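Side-chain contacts in type III Pentaketide Synthase (Neurospora crassa, PDB 3EUO), which probably acts as a type III polyketide synthase, an acyltransferase of the chalcone synthase family that builds pentaketide products: residues Y119-Y122 with V123-L127; H74-F77 with M78-G81; V253-P256 with R257-V260; L158-A162 with R163-A167. All coordinates share one frame; numbering follows the deposited sequence.

Interaction 1: Y119-Y122 with V123-L127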
loop_
_atom_site.group_PDB
_atom_site.type_symbol
_atom_site.label_atom_id
_atom_site.label_comp_id
_atom_site.label_asym_id
_atom_site.label_seq_id
_atom_site.Cartn_x
_atom_site.Cartn_y
_atom_site.Cartn_z
ATOM N N TYR A 119 -5.436 4.959 6.660
ATOM C CA TYR A 119 -6.425 6.040 6.672
ATOM C C TYR A 119 -7.694 5.651 5.939
ATOM O O TYR A 119 -8.775 6.162 6.251
ATOM C CB TYR A 119 -5.841 7.349 6.108
ATOM C CG TYR A 119 -5.924 7.515 4.598
ATOM C CD1 TYR A 119 -7.048 8.108 4.002
ATOM C CD2 TYR A 119 -4.871 7.105 3.768
ATOM C CE1 TYR A 119 -7.129 8.275 2.618
ATOM C CE2 TYR A 119 -4.943 7.269 2.369
ATOM C CZ TYR A 119 -6.072 7.853 1.808
ATOM O OH TYR A 119 -6.147 8.019 0.447
ATOM N N ASP A 120 -7.559 4.736 4.977
ATOM C CA ASP A 120 -8.695 4.276 4.197
ATOM C C ASP A 120 -9.773 3.648 5.074
ATOM O O ASP A 120 -10.968 3.805 4.803
ATOM C CB ASP A 120 -8.258 3.332 3.064
ATOM C CG ASP A 120 -7.521 2.092 3.554
ATOM O OD1 ASP A 120 -6.884 2.129 4.632
ATOM O OD2 ASP A 120 -7.571 1.068 2.828
ATOM N N HIS A 121 -9.348 2.941 6.119
ATOM C CA HIS A 121 -10.293 2.383 7.077
ATOM C C HIS A 121 -11.245 3.441 7.628
ATOM O O HIS A 121 -12.474 3.258 7.626
ATOM C CB HIS A 121 -9.573 1.714 8.243
ATOM C CG HIS A 121 -10.511 1.243 9.309
ATOM N ND1 HIS A 121 -10.846 2.015 10.402
ATOM C CD2 HIS A 121 -11.238 0.107 9.411
ATOM C CE1 HIS A 121 -11.722 1.362 11.144
ATOM N NE2 HIS A 121 -11.972 0.199 10.568
ATOM N N TYR A 122 -10.670 4.545 8.094
ATOM C CA TYR A 122 -11.428 5.615 8.744
ATOM C C TYR A 122 -12.351 6.315 7.745
ATOM O O TYR A 122 -13.511 6.615 8.062
ATOM C CB TYR A 122 -10.478 6.600 9.431
ATOM C CG TYR A 122 -9.640 5.942 10.507
ATOM C CD1 TYR A 122 -10.054 5.944 11.842
ATOM C CD2 TYR A 122 -8.442 5.303 10.189
ATOM C CE1 TYR A 122 -9.287 5.329 12.838
ATOM C CE2 TYR A 122 -7.666 4.685 11.177
ATOM C CZ TYR A 122 -8.099 4.704 12.493
ATOM O OH TYR A 122 -7.330 4.091 13.465
ATOM N N VAL A 123 -11.856 6.526 6.528
ATOM C CA VAL A 123 -12.685 7.104 5.462
ATOM C C VAL A 123 -13.887 6.199 5.167
ATOM O O VAL A 123 -15.034 6.657 5.161
ATOM C CB VAL A 123 -11.884 7.365 4.158
ATOM C CG1 VAL A 123 -12.823 7.886 3.043
ATOM C CG2 VAL A 123 -10.766 8.364 4.405
ATOM N N ALA A 124 -13.611 4.915 4.945
ATOM C CA ALA A 124 -14.650 3.918 4.677
ATOM C C ALA A 124 -15.697 3.833 5.796
ATOM O O ALA A 124 -16.894 3.712 5.520
ATOM C CB ALA A 124 -14.027 2.561 4.430
ATOM N N LYS A 125 -15.233 3.895 7.046
ATOM C CA LYS A 125 -16.112 3.881 8.225
ATOM C C LYS A 125 -17.028 5.105 8.254
ATOM O O LYS A 125 -18.231 4.985 8.503
ATOM C CB LYS A 125 -15.279 3.818 9.514
ATOM C CG LYS A 125 -16.094 3.776 10.818
ATOM C CD LYS A 125 -15.192 4.028 12.023
ATOM C CE LYS A 125 -15.943 3.968 13.359
ATOM N NZ LYS A 125 -16.446 5.302 13.812
ATOM N N GLU A 126 -16.454 6.281 8.009
ATOM C CA GLU A 126 -17.230 7.519 7.962
ATOM C C GLU A 126 -18.265 7.516 6.837
ATOM O O GLU A 126 -19.348 8.093 6.980
ATOM C CB GLU A 126 -16.311 8.726 7.818
ATOM C CG GLU A 126 -15.606 9.134 9.096
ATOM C CD GLU A 126 -15.186 10.595 9.079
ATOM O OE1 GLU A 126 -15.963 11.437 8.568
ATOM O OE2 GLU A 126 -14.080 10.904 9.574
ATOM N N LEU A 127 -17.930 6.857 5.728
ATOM C CA LEU A 127 -18.836 6.709 4.593
ATOM C C LEU A 127 -19.901 5.627 4.806
ATOM O O LEU A 127 -20.879 5.554 4.053
ATOM C CB LEU A 127 -18.047 6.400 3.310
ATOM C CG LEU A 127 -17.130 7.491 2.746
ATOM C CD1 LEU A 127 -16.215 6.890 1.682
ATOM C CD2 LEU A 127 -17.937 8.649 2.158
#
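Tyr119 and Val123 lie side by side, one turn apart on helix 119-127, both pointing the same way. The CB of Tyr119 packs against Phe77 of helix 70-96. From there a chi1 of 87° places CG between the backbone N and the carbonyl carbon and brings one ring edge to the valine. Tyr119 CD1 is 3.7 Å from Val123 CG2, and farther out CE1 is 4.1 Å from the same methyl, which sits near the ring plane. At the tip, Tyr119 OH is hydrogen-bonded to Thr109 O, tying the helix to the end of strand 105-109. This helix is the crossover of the beta-alpha-beta unit 105-109, 119-127, 134-138 in the thiolase-like fold, and Tyr119 and Val123 both rest on Leu172 of strand 168-175. The valine methyl is also close to the backbone: Val123 CG2 lies 3.5 Å from Tyr119 O. Val123 N donates to Tyr119 O at 3.1 Å. Farther along the helix, Ala124 CB lies 3.3 Å from Asp120 O and Glu126 CG 3.4 Å from Tyr122 O. Along the outer side, Tyr122 and Lys125 pack on Glu238 of the second subunit.

Interaction 2: H74-F77 with M78-G81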
loop_
_atom_site.group_PDB
_atom_site.type_symbol
_atom_site.label_atom_id
_atom_site.label_comp_id
_atom_site.label_asym_id
_atom_site.label_seq_id
_atom_site.Cartn_x
_atom_site.Cartn_y
_atom_site.Cartn_z
ATOM N N HIS A 74 0.956 12.732 11.713
ATOM C CA HIS A 74 -0.127 11.775 11.539
ATOM C C HIS A 74 -1.423 12.269 12.176
ATOM O O HIS A 74 -2.498 12.132 11.596
ATOM C CB HIS A 74 0.221 10.393 12.086
ATOM C CG HIS A 74 -0.940 9.452 12.044
ATOM N ND1 HIS A 74 -1.669 9.124 13.165
ATOM C CD2 HIS A 74 -1.547 8.833 11.005
ATOM C CE1 HIS A 74 -2.653 8.311 12.824
ATOM N NE2 HIS A 74 -2.603 8.123 11.517
ATOM N N GLU A 75 -1.309 12.858 13.361
ATOM C CA GLU A 75 -2.477 13.373 14.066
ATOM C C GLU A 75 -3.253 14.376 13.217
ATOM O O GLU A 75 -4.482 14.318 13.164
ATOM C CB GLU A 75 -2.065 13.978 15.406
ATOM C CG GLU A 75 -1.650 12.908 16.413
ATOM C CD GLU A 75 -0.888 13.451 17.609
ATOM O OE1 GLU A 75 -0.582 14.665 17.654
ATOM O OE2 GLU A 75 -0.592 12.645 18.517
ATOM N N VAL A 76 -2.535 15.258 12.527
ATOM C CA VAL A 76 -3.162 16.275 11.676
ATOM C C VAL A 76 -3.643 15.699 10.332
ATOM O O VAL A 76 -4.676 16.136 9.791
ATOM C CB VAL A 76 -2.253 17.527 11.526
ATOM C CG1 VAL A 76 -2.704 18.439 10.379
ATOM C CG2 VAL A 76 -2.255 18.317 12.841
ATOM N N PHE A 77 -2.919 14.705 9.811
ATOM C CA PHE A 77 -3.398 13.958 8.638
ATOM C C PHE A 77 -4.787 13.391 8.932
ATOM O O PHE A 77 -5.701 13.487 8.108
ATOM C CB PHE A 77 -2.424 12.837 8.264
ATOM C CG PHE A 77 -2.722 12.188 6.930
ATOM C CD1 PHE A 77 -2.127 12.670 5.768
ATOM C CD2 PHE A 77 -3.598 11.101 6.839
ATOM C CE1 PHE A 77 -2.391 12.072 4.535
ATOM C CE2 PHE A 77 -3.873 10.495 5.603
ATOM C CZ PHE A 77 -3.257 10.985 4.454
ATOM N N MET A 78 -4.947 12.812 10.116
ATOM C CA MET A 78 -6.242 12.255 10.508
ATOM C C MET A 78 -7.304 13.326 10.785
ATOM O O MET A 78 -8.447 13.185 10.334
ATOM C CB MET A 78 -6.080 11.306 11.695
ATOM C CG MET A 78 -5.163 10.123 11.389
ATOM S SD MET A 78 -5.713 9.053 10.018
ATOM C CE MET A 78 -7.261 8.516 10.670
ATOM N N SER A 79 -6.931 14.400 11.484
ATOM C CA SER A 79 -7.911 15.440 11.852
ATOM C C SER A 79 -8.318 16.338 10.693
ATOM O O SER A 79 -9.489 16.726 10.596
ATOM C CB SER A 79 -7.432 16.301 13.028
ATOM O OG SER A 79 -6.284 17.070 12.702
ATOM N N ASP A 80 -7.361 16.665 9.827
ATOM C CA ASP A 80 -7.575 17.654 8.761
ATOM C C ASP A 80 -7.549 17.095 7.334
ATOM O O ASP A 80 -8.068 17.727 6.416
ATOM C CB ASP A 80 -6.573 18.804 8.900
ATOM C CG ASP A 80 -6.872 19.684 10.097
ATOM O OD1 ASP A 80 -7.218 20.857 9.877
ATOM O OD2 ASP A 80 -6.793 19.191 11.247
ATOM N N GLY A 81 -6.945 15.922 7.153
ATOM C CA GLY A 81 -6.876 15.286 5.831
ATOM C C GLY A 81 -8.049 14.352 5.582
ATOM O O GLY A 81 -8.729 14.450 4.561
#
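His74 and Met78 are joined first through the backbone, where Met78 N donates to His74 O at 2.9 Å, as in a regular alpha helix. Past this bond, helix 70-96 widens into a pi-type turn over residues 78-81. Asp80 N still reaches Val76 O at 2.7 Å, but Gly81 N bonds to Phe77 O from well above the carbonyl plane and has a weak second bond to Val76 O, five residues back. A side chain at Gly81 would run into Phe77 O, which suits the glycine to this place.

Among the side chains, Met78 meets the imidazole of His74. Met78 CG, set anti to the carbonyl carbon by a chi1 of -60°, lies over one face of the ring; a chi2 of -60° then leaves the sulfur oblique to it, with Met78 SD 4.4 Å from the centroid of the His74 ring. His74 also packs on Asp113 and Ala115, and on Val245 of the second subunit. With an alanine in place of His74, Met78 CG would lose the ring face it lies over, and the thioether would probably be freer to turn. Phe77 heads inward to Thr110 and Thr112, and CD2 of its ring is 4.3 Å from Met78 SD. On the outer side of the helix, Val76 CG1 lies 4.2 Å from Asp80 CB. Next to them, Ser79 OG donates to Asp80 OD2 at 2.6 Å, on the anti lone pair of that oxygen.

Interaction 3: V253-P256 with R257-V260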
loop_
_atom_site.group_PDB
_atom_site.type_symbol
_atom_site.label_atom_id
_atom_site.label_comp_id
_atom_site.label_asym_id
_atom_site.label_seq_id
_atom_site.Cartn_x
_atom_site.Cartn_y
_atom_site.Cartn_z
ATOM N N VAL A 253 13.291 13.644 -2.104
ATOM C CA VAL A 253 14.485 13.443 -2.927
ATOM C C VAL A 253 14.106 13.916 -4.331
ATOM O O VAL A 253 13.083 13.500 -4.877
ATOM C CB VAL A 253 14.953 11.955 -2.953
ATOM C CG1 VAL A 253 16.135 11.765 -3.913
ATOM C CG2 VAL A 253 15.340 11.489 -1.550
ATOM N N LEU A 254 14.914 14.812 -4.891
ATOM C CA LEU A 254 14.624 15.395 -6.194
ATOM C C LEU A 254 15.915 15.865 -6.864
ATOM O O LEU A 254 16.598 16.771 -6.372
ATOM C CB LEU A 254 13.613 16.541 -6.054
ATOM C CG LEU A 254 13.134 17.333 -7.275
ATOM C CD1 LEU A 254 12.561 16.433 -8.378
ATOM C CD2 LEU A 254 12.100 18.350 -6.835
ATOM N N SER A 255 16.249 15.231 -7.979
ATOM C CA SER A 255 17.480 15.542 -8.696
ATOM C C SER A 255 17.164 16.454 -9.870
ATOM O O SER A 255 16.000 16.552 -10.283
ATOM C CB SER A 255 18.148 14.266 -9.203
ATOM O OG SER A 255 17.610 13.887 -10.453
ATOM N N PRO A 256 18.197 17.135 -10.408
ATOM C CA PRO A 256 17.994 17.940 -11.617
ATOM C C PRO A 256 17.673 17.106 -12.860
ATOM O O PRO A 256 17.220 17.659 -13.859
ATOM C CB PRO A 256 19.326 18.681 -11.781
ATOM C CG PRO A 256 20.311 17.909 -11.006
ATOM C CD PRO A 256 19.576 17.233 -9.894
ATOM N N ARG A 257 17.885 15.793 -12.790
ATOM C CA ARG A 257 17.628 14.896 -13.930
ATOM C C ARG A 257 16.145 14.694 -14.250
ATOM O O ARG A 257 15.794 14.374 -15.387
ATOM C CB ARG A 257 18.249 13.518 -13.694
ATOM C CG ARG A 257 19.725 13.507 -13.334
ATOM C CD ARG A 257 20.156 12.087 -12.994
ATOM N NE ARG A 257 20.529 11.335 -14.182
ATOM C CZ ARG A 257 20.301 10.037 -14.382
ATOM N NH1 ARG A 257 19.654 9.289 -13.486
ATOM N NH2 ARG A 257 20.711 9.490 -15.513
ATOM N N VAL A 258 15.282 14.866 -13.249
ATOM C CA VAL A 258 13.879 14.444 -13.355
ATOM C C VAL A 258 13.130 14.989 -14.578
ATOM O O VAL A 258 12.518 14.209 -15.300
ATOM C CB VAL A 258 13.080 14.709 -12.051
ATOM C CG1 VAL A 258 11.612 14.296 -12.206
ATOM C CG2 VAL A 258 13.717 13.962 -10.897
ATOM N N PRO A 259 13.186 16.313 -14.824
ATOM C CA PRO A 259 12.441 16.825 -15.984
ATOM C C PRO A 259 12.926 16.210 -17.297
ATOM O O PRO A 259 12.114 15.917 -18.176
ATOM C CB PRO A 259 12.731 18.333 -15.960
ATOM C CG PRO A 259 13.213 18.625 -14.579
ATOM C CD PRO A 259 13.905 17.390 -14.114
ATOM N N VAL A 260 14.236 15.996 -17.412
ATOM C CA VAL A 260 14.820 15.431 -18.624
ATOM C C VAL A 260 14.372 13.983 -18.820
ATOM O O VAL A 260 13.931 13.615 -19.911
ATOM C CB VAL A 260 16.369 15.570 -18.654
ATOM C CG1 VAL A 260 16.971 14.711 -19.756
ATOM C CG2 VAL A 260 16.764 17.033 -18.859
#
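Ser255 and Arg257 make the tight part of this contact. Ser255 OG accepts the hydrogen of Arg257 N at 3.0 Å, and Arg257 CB is 3.3 Å from Ser255 OG. A chi1 of 86° swings the hydroxyl back over its own backbone, within reach of that N-H. The hydroxyl is also hydrogen-bonded to Asp240 OD1, while Asp240 OD2 forms a salt bridge with Arg257 NH1, so one carboxylate serves both residues. If a valine took the place of Ser255, Arg257 N would probably be left without its capping oxygen and Asp240 OD1 without that hydroxyl. Next to this, Leu254 and Val258 meet at about a right angle, Leu254 CD1 lying 3.7 Å from Val258 CG2. The solvent side is looser: Pro256 is exposed, touching the following residues mainly where Pro256 O lies 3.3 Å from Pro259 CD. Val258 N closes a type I beta turn with a weak, 3.5 Å bond to Ser255 O. The serine side-chain bond to Arg257 N makes an ST turn, a common capping arrangement where a chain enters a helix, here from hairpin strand 249-254 into helix 258-277.

Interaction 4: L158-A162 with R163-A167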
loop_
_atom_site.group_PDB
_atom_site.type_symbol
_atom_site.label_atom_id
_atom_site.label_comp_id
_atom_site.label_asym_id
_atom_site.label_seq_id
_atom_site.Cartn_x
_atom_site.Cartn_y
_atom_site.Cartn_z
ATOM N N LEU A 158 -11.999 -5.898 -13.441
ATOM C CA LEU A 158 -12.007 -7.016 -14.398
ATOM C C LEU A 158 -11.985 -8.388 -13.707
ATOM O O LEU A 158 -12.477 -9.387 -14.257
ATOM C CB LEU A 158 -10.880 -6.865 -15.431
ATOM C CG LEU A 158 -11.032 -5.688 -16.409
ATOM C CD1 LEU A 158 -9.804 -5.536 -17.280
ATOM C CD2 LEU A 158 -12.278 -5.850 -17.285
ATOM N N GLY A 159 -11.432 -8.440 -12.496
ATOM C CA GLY A 159 -11.484 -9.660 -11.683
ATOM C C GLY A 159 -12.920 -10.036 -11.353
ATOM O O GLY A 159 -13.302 -11.209 -11.408
ATOM N N HIS A 160 -13.727 -9.031 -11.029
ATOM C CA HIS A 160 -15.147 -9.255 -10.778
ATOM C C HIS A 160 -15.895 -9.569 -12.063
ATOM O O HIS A 160 -16.782 -10.426 -12.069
ATOM C CB HIS A 160 -15.757 -8.084 -10.018
ATOM C CG HIS A 160 -15.703 -8.262 -8.534
ATOM N ND1 HIS A 160 -16.715 -7.861 -7.692
ATOM C CD2 HIS A 160 -14.765 -8.842 -7.747
ATOM C CE1 HIS A 160 -16.394 -8.169 -6.446
ATOM N NE2 HIS A 160 -15.215 -8.765 -6.454
ATOM N N THR A 161 -15.515 -8.898 -13.151
ATOM C CA THR A 161 -16.056 -9.211 -14.479
ATOM C C THR A 161 -15.862 -10.687 -14.824
ATOM O O THR A 161 -16.795 -11.345 -15.297
ATOM C CB THR A 161 -15.437 -8.324 -15.566
ATOM O OG1 THR A 161 -15.703 -6.954 -15.251
ATOM C CG2 THR A 161 -16.035 -8.635 -16.929
ATOM N N ALA A 162 -14.666 -11.217 -14.562
ATOM C CA ALA A 162 -14.383 -12.641 -14.792
ATOM C C ALA A 162 -15.390 -13.554 -14.097
ATOM O O ALA A 162 -15.683 -14.649 -14.586
ATOM C CB ALA A 162 -12.960 -12.988 -14.350
ATOM N N ARG A 163 -15.920 -13.083 -12.968
ATOM C CA ARG A 163 -16.848 -13.852 -12.133
ATOM C C ARG A 163 -18.302 -13.424 -12.323
ATOM O O ARG A 163 -19.188 -13.841 -11.561
ATOM C CB ARG A 163 -16.449 -13.738 -10.655
ATOM C CG ARG A 163 -15.034 -14.223 -10.367
ATOM C CD ARG A 163 -14.845 -14.663 -8.920
ATOM N NE ARG A 163 -14.581 -13.540 -8.031
ATOM C CZ ARG A 163 -15.222 -13.317 -6.887
ATOM N NH1 ARG A 163 -16.170 -14.154 -6.472
ATOM N NH2 ARG A 163 -14.906 -12.259 -6.151
ATOM N N GLY A 164 -18.543 -12.591 -13.332
ATOM C CA GLY A 164 -19.872 -12.044 -13.599
ATOM C C GLY A 164 -20.481 -11.229 -12.467
ATOM O O GLY A 164 -21.706 -11.181 -12.327
ATOM N N LYS A 165 -19.638 -10.573 -11.670
ATOM C CA LYS A 165 -20.101 -9.776 -10.528
ATOM C C LYS A 165 -19.964 -8.282 -10.773
ATOM O O LYS A 165 -18.985 -7.850 -11.400
ATOM C CB LYS A 165 -19.320 -10.136 -9.257
ATOM C CG LYS A 165 -19.519 -11.564 -8.774
ATOM C CD LYS A 165 -18.393 -11.997 -7.838
ATOM C CE LYS A 165 -18.401 -11.232 -6.512
ATOM N NZ LYS A 165 -19.587 -11.566 -5.658
ATOM N N PRO A 166 -20.934 -7.488 -10.277
ATOM C CA PRO A 166 -20.816 -6.033 -10.320
ATOM C C PRO A 166 -19.621 -5.562 -9.498
ATOM O O PRO A 166 -19.372 -6.070 -8.397
ATOM C CB PRO A 166 -22.119 -5.551 -9.663
ATOM C CG PRO A 166 -23.067 -6.693 -9.809
ATOM C CD PRO A 166 -22.206 -7.906 -9.653
ATOM N N ALA A 167 -18.865 -4.626 -10.056
ATOM C CA ALA A 167 -17.805 -3.970 -9.306
ATOM C C ALA A 167 -18.018 -2.475 -9.377
ATOM O O ALA A 167 -18.231 -1.914 -10.457
ATOM C CB ALA A 167 -16.437 -4.340 -9.858
#
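His160 is turned by an unusual chi1 of -91°, and a chi3 of 67° in Lys165 brings CE over the imidazole. Lys165 CE stands over one face, offset toward the rim, 4.0 Å from the centroid of the His160 ring: a CH-pi contact. In the ring plane, His160 ND1 donates to Pro166 O at 3.3 Å, a straight bond (170°) that reaches the oxygen from above its carbonyl plane and fixes the rotation of the ring. Near the root of the side chain, Ala167 CB packs 3.8 Å from His160 CB. From a further direction comes Arg163, its guanidinium plane turned nearly perpendicular to the imidazole, with Arg163 NH2 3.5 Å from His160 NE2.

The backbone here is a Schellman motif ending helix 145-162. Lys165 N reaches His160 O at 2.9 Å and Gly164 N reaches Thr161 O, also at 2.9 Å, while the positive phi of Gly164 turns the chain toward strand 168-175. Arg163 N grips His160 O too, from the opposite face of that carbonyl to Lys165 N. Asn212 holds the exit by bonding Lys165 O and Ala167 N. With ND1 donating to a carbonyl, and with the guanidinium and the lysine amine close by, a second proton on the imidazole is likely to be disfavoured, so His160 would tend to stay neutral.

Interactions 1 and 2 touch one another, with centres about 13 Å apart: Tyr122 CD2 meets Met78 CE at 3.5 Å, so helices 119-127 and 70-96 share one packed side. Interaction 1 is largely buried, interaction 2 only partly. Interaction 4 belongs to the same N-terminal domain but ends a different helix, with nearest atoms about 15 Å from interaction 1. Interaction 3 lies at the surface in the C-terminal domain, about 30 Å at the nearest atoms from interaction 4. The first two are helical turns dominated by apolar and aromatic contacts; the last two are chain turns where polar capping at a helix entry or exit prevails. Interactions 1, 2 and 4 also touch the second subunit.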